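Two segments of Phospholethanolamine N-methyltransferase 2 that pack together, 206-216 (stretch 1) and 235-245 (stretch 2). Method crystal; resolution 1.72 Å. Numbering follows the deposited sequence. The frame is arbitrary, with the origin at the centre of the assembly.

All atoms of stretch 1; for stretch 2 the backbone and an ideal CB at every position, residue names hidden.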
# COMPACT_ATOMS: atom_id res chain seq x y z
N GLY A 206 -15.37 -12.21 -5.41
CA GLY A 206 -15.95 -11.01 -4.85
C GLY A 206 -16.39 -11.14 -3.40
O GLY A 206 -15.76 -11.84 -2.61
N TRP A 207 -17.49 -10.46 -3.06
CA TRP A 207 -17.92 -10.31 -1.66
C TRP A 207 -18.20 -11.66 -1.00
O TRP A 207 -17.72 -11.94 0.10
CB TRP A 207 -19.17 -9.42 -1.58
CG TRP A 207 -19.88 -9.45 -0.23
CD1 TRP A 207 -20.71 -10.43 0.26
CD2 TRP A 207 -19.84 -8.43 0.78
NE1 TRP A 207 -21.17 -10.08 1.51
CE2 TRP A 207 -20.65 -8.86 1.85
CE3 TRP A 207 -19.19 -7.20 0.88
CZ2 TRP A 207 -20.82 -8.10 3.01
CZ3 TRP A 207 -19.36 -6.45 2.03
CH2 TRP A 207 -20.18 -6.90 3.08
N ASN A 208 -18.98 -12.51 -1.65
CA ASN A 208 -19.35 -13.78 -1.05
C ASN A 208 -18.14 -14.66 -0.79
O ASN A 208 -18.08 -15.36 0.22
CB ASN A 208 -20.35 -14.54 -1.92
CG ASN A 208 -21.72 -13.90 -1.92
OD1 ASN A 208 -22.09 -13.22 -0.97
ND2 ASN A 208 -22.49 -14.14 -2.98
N GLN A 209 -17.17 -14.64 -1.70
CA GLN A 209 -16.02 -15.52 -1.52
C GLN A 209 -15.12 -14.98 -0.43
O GLN A 209 -14.60 -15.74 0.39
CB GLN A 209 -15.22 -15.68 -2.81
CG GLN A 209 -14.04 -16.64 -2.68
CD GLN A 209 -14.47 -18.08 -2.40
OE1 GLN A 209 -15.38 -18.60 -3.04
NE2 GLN A 209 -13.81 -18.73 -1.44
N ASN A 210 -14.93 -13.67 -0.41
CA ASN A 210 -14.10 -13.10 0.65
C ASN A 210 -14.68 -13.36 2.03
O ASN A 210 -13.94 -13.56 3.00
CB ASN A 210 -13.84 -11.61 0.43
CG ASN A 210 -12.65 -11.13 1.20
OD1 ASN A 210 -11.51 -11.51 0.89
ND2 ASN A 210 -12.89 -10.33 2.23
N LEU A 211 -16.00 -13.37 2.14
CA LEU A 211 -16.62 -13.63 3.44
C LEU A 211 -16.34 -15.07 3.88
O LEU A 211 -16.07 -15.33 5.05
CB LEU A 211 -18.13 -13.39 3.39
CG LEU A 211 -18.87 -13.58 4.71
CD1 LEU A 211 -18.41 -12.53 5.73
CD2 LEU A 211 -20.37 -13.49 4.51
N ALA A 212 -16.40 -16.00 2.93
CA ALA A 212 -16.13 -17.40 3.22
C ALA A 212 -14.68 -17.57 3.69
O ALA A 212 -14.42 -18.33 4.62
CB ALA A 212 -16.41 -18.26 2.00
N ILE A 213 -13.76 -16.84 3.07
CA ILE A 213 -12.35 -16.89 3.47
C ILE A 213 -12.14 -16.29 4.87
O ILE A 213 -11.43 -16.87 5.69
CB ILE A 213 -11.46 -16.18 2.44
CG1 ILE A 213 -11.60 -16.90 1.10
CG2 ILE A 213 -10.00 -16.15 2.87
CD1 ILE A 213 -10.69 -16.41 0.05
N LEU A 214 -12.76 -15.15 5.14
CA LEU A 214 -12.62 -14.52 6.46
C LEU A 214 -13.08 -15.43 7.59
O LEU A 214 -12.51 -15.41 8.68
CB LEU A 214 -13.42 -13.22 6.53
CG LEU A 214 -12.77 -12.05 5.79
CD1 LEU A 214 -13.69 -10.82 5.84
CD2 LEU A 214 -11.41 -11.74 6.39
N LYS A 215 -14.10 -16.23 7.33
CA LYS A 215 -14.61 -17.14 8.35
C LYS A 215 -13.61 -18.23 8.72
O LYS A 215 -13.69 -18.81 9.80
CB LYS A 215 -15.93 -17.76 7.89
CG LYS A 215 -17.11 -16.79 8.04
CD LYS A 215 -18.40 -17.37 7.47
CE LYS A 215 -19.54 -16.34 7.53
NZ LYS A 215 -20.79 -16.85 6.90
N ARG A 216 -12.65 -18.49 7.84
CA ARG A 216 -11.66 -19.52 8.13
C ARG A 216 -10.59 -19.08 9.13
O ARG A 216 -9.72 -19.87 9.51
CB ARG A 216 -11.06 -20.04 6.83
CG ARG A 216 -12.14 -20.62 5.93
CD ARG A 216 -11.59 -21.31 4.74
NE ARG A 216 -10.70 -22.40 5.11
CZ ARG A 216 -10.21 -23.27 4.24
NH1 ARG A 216 -10.55 -23.18 2.96
NH2 ARG A 216 -9.39 -24.24 4.64
N UNK A 235 -12.25 -3.43 -0.74
CA UNK A 235 -13.44 -4.21 -0.47
C UNK A 235 -13.33 -5.18 0.68
O UNK A 235 -14.24 -5.29 1.51
CB UNK A 235 -13.83 -4.99 -1.73
N UNK A 236 -12.20 -5.88 0.75
CA UNK A 236 -11.96 -6.84 1.81
C UNK A 236 -11.81 -6.20 3.17
O UNK A 236 -12.37 -6.69 4.16
CB UNK A 236 -10.71 -7.66 1.49
N UNK A 237 -11.04 -5.12 3.25
CA UNK A 237 -10.87 -4.43 4.52
C UNK A 237 -12.19 -3.87 5.01
O UNK A 237 -12.52 -3.97 6.20
CB UNK A 237 -9.84 -3.31 4.39
N UNK A 238 -12.94 -3.26 4.10
CA UNK A 238 -14.22 -2.67 4.45
C UNK A 238 -15.20 -3.74 4.93
O UNK A 238 -16.00 -3.49 5.84
CB UNK A 238 -14.80 -1.91 3.25
N UNK A 239 -15.12 -4.92 4.33
CA UNK A 239 -15.97 -6.04 4.71
C UNK A 239 -15.60 -6.63 6.08
O UNK A 239 -16.48 -6.98 6.87
CB UNK A 239 -15.89 -7.13 3.64
N UNK A 240 -14.30 -6.76 6.33
CA UNK A 240 -13.85 -7.21 7.65
C UNK A 240 -14.36 -6.28 8.74
O UNK A 240 -14.80 -6.73 9.82
CB UNK A 240 -12.32 -7.29 7.70
N UNK A 241 -14.32 -4.98 8.47
CA UNK A 241 -14.80 -4.02 9.45
C UNK A 241 -16.32 -4.09 9.57
O UNK A 241 -16.86 -4.11 10.68
CB UNK A 241 -14.36 -2.60 9.07
N UNK A 242 -17.02 -4.12 8.44
CA UNK A 242 -18.49 -4.01 8.53
C UNK A 242 -19.15 -5.29 9.04
O UNK A 242 -20.18 -5.23 9.72
CB UNK A 242 -19.07 -3.66 7.16
N UNK A 243 -18.56 -6.44 8.73
CA UNK A 243 -19.16 -7.73 9.09
C UNK A 243 -18.73 -8.22 10.46
O UNK A 243 -19.52 -8.86 11.17
CB UNK A 243 -18.80 -8.78 8.04
N UNK A 244 -17.48 -7.96 10.83
CA UNK A 244 -16.96 -8.48 12.09
C UNK A 244 -16.59 -7.39 13.10
O UNK A 244 -16.26 -7.70 14.24
CB UNK A 244 -15.73 -9.35 11.81
N UNK A 245 -16.64 -6.13 12.69
CA UNK A 245 -16.31 -5.05 13.61
C UNK A 245 -14.83 -4.97 13.93
O UNK A 245 -14.44 -4.44 14.98
CB UNK A 245 -17.10 -5.22 14.91

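Both stretches are helical, and their axes cross at -59° with a closest approach of 10.4 Å.

Position 235 lies in the first turn of its helix. The ideal CB points toward stretch 1 but finds nothing of it within 5.5 Å. Stretch 1 sets no limit on a CB here. The residue is Gly235.

Position 236 is where the backbones come closest, 6.7 Å from its CA to the CA of Asn210. The ideal CB lies 3.5 Å from Asn210 ND2, and there is room for it. Glycine is therefore not required here; a small residue is one that suits. It is Gly236. A water accepts from Asn210 ND2 at 3.0 Å and donates weakly to Gly236 O at 2.5 Å.

Position 237 points away, so stretch 1 sets no limit; it is Ala237. Position 238 points sideways with nothing near its CB. It is Arg238, whose end leads away and is hydrogen-bonded elsewhere in the structure.

Position 239 points toward stretch 1. Its ideal CB is 3.9 Å from Trp207 CZ3, 4.6 Å from Asn210 ND2 and 4.8 Å from Leu214 CD1. The site offers an indole face, an amide donor and the carbonyl of Trp207. A long side chain with both donor and acceptor would use all three; Met or Leu could fill space but not bond. It is Gln239, a knob among Trp207, Asn210, Leu211 and Leu214. Its NE2 donates to Trp207 O at 3.0 Å, and Asn210 ND2 donates to its OE1 at 2.6 Å. Its CG sits over the six-membered ring of Trp207, a CH-pi contact.

Position 240 points sideways, with its ideal CB 4.2 Å from Leu214 CD1. Small apolar residues suit. It is Ala240, whose CB packs on that methyl.

Position 241 is out of reach; it is Ala241.

Position 242 points toward stretch 1, but its ideal CB is 5.3 Å from Trp207 CH2. Small or polar residues would do. It is Ser242, with OG 4.1 Å from Trp207 CH2, at the ring edge.

Position 243 points toward stretch 1; its ideal CB is 4.4 Å from Leu211 CD1. Apolar or long polar chains would fit. It is Glu243; its OE2 lies 3.4 Å from Trp207 CZ2, near the ring plane.

Position 244 points toward stretch 1 with space before it, beside Leu211, Leu214 and Lys215. A large apolar side chain could bridge the gap. It is Phe244. Its CE2 is 3.9 Å from both Leu211 CD1 and Leu214 CB.

Position 245 leaves the helix with phi 72°, which favours glycine; it is Gly245.

Stretch 2 (235-245) GGARQAASEFG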
# COMPACT_ATOMS: atom_id res chain seq x y z
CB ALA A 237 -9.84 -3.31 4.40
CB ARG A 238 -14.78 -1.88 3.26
CG ARG A 238 -13.96 -0.61 2.93
CD ARG A 238 -14.14 0.46 4.00
NE ARG A 238 -15.55 0.84 4.08
CZ ARG A 238 -16.16 1.63 3.20
NH1 ARG A 238 -15.48 2.15 2.18
NH2 ARG A 238 -17.45 1.91 3.34
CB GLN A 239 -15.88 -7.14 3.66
CG GLN A 239 -16.74 -8.35 3.96
CD GLN A 239 -16.54 -9.43 2.92
OE1 GLN A 239 -15.42 -9.74 2.55
NE2 GLN A 239 -17.64 -10.00 2.43
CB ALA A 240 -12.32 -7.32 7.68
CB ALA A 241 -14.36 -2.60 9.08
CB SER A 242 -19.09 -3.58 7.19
OG SER A 242 -18.85 -4.57 6.21
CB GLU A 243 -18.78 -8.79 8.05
CG GLU A 243 -19.49 -8.63 6.73
CD GLU A 243 -20.96 -9.01 6.81
OE1 GLU A 243 -21.28 -10.06 7.43
OE2 GLU A 243 -21.79 -8.26 6.26
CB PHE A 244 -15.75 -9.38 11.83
CG PHE A 244 -16.07 -10.57 10.97
CD1 PHE A 244 -16.53 -11.74 11.54
CD2 PHE A 244 -15.91 -10.52 9.59
CE1 PHE A 244 -16.84 -12.84 10.76
CE2 PHE A 244 -16.21 -11.61 8.80
CZ PHE A 244 -16.66 -12.78 9.39
O HOH W 1 -11.21 -8.94 4.30
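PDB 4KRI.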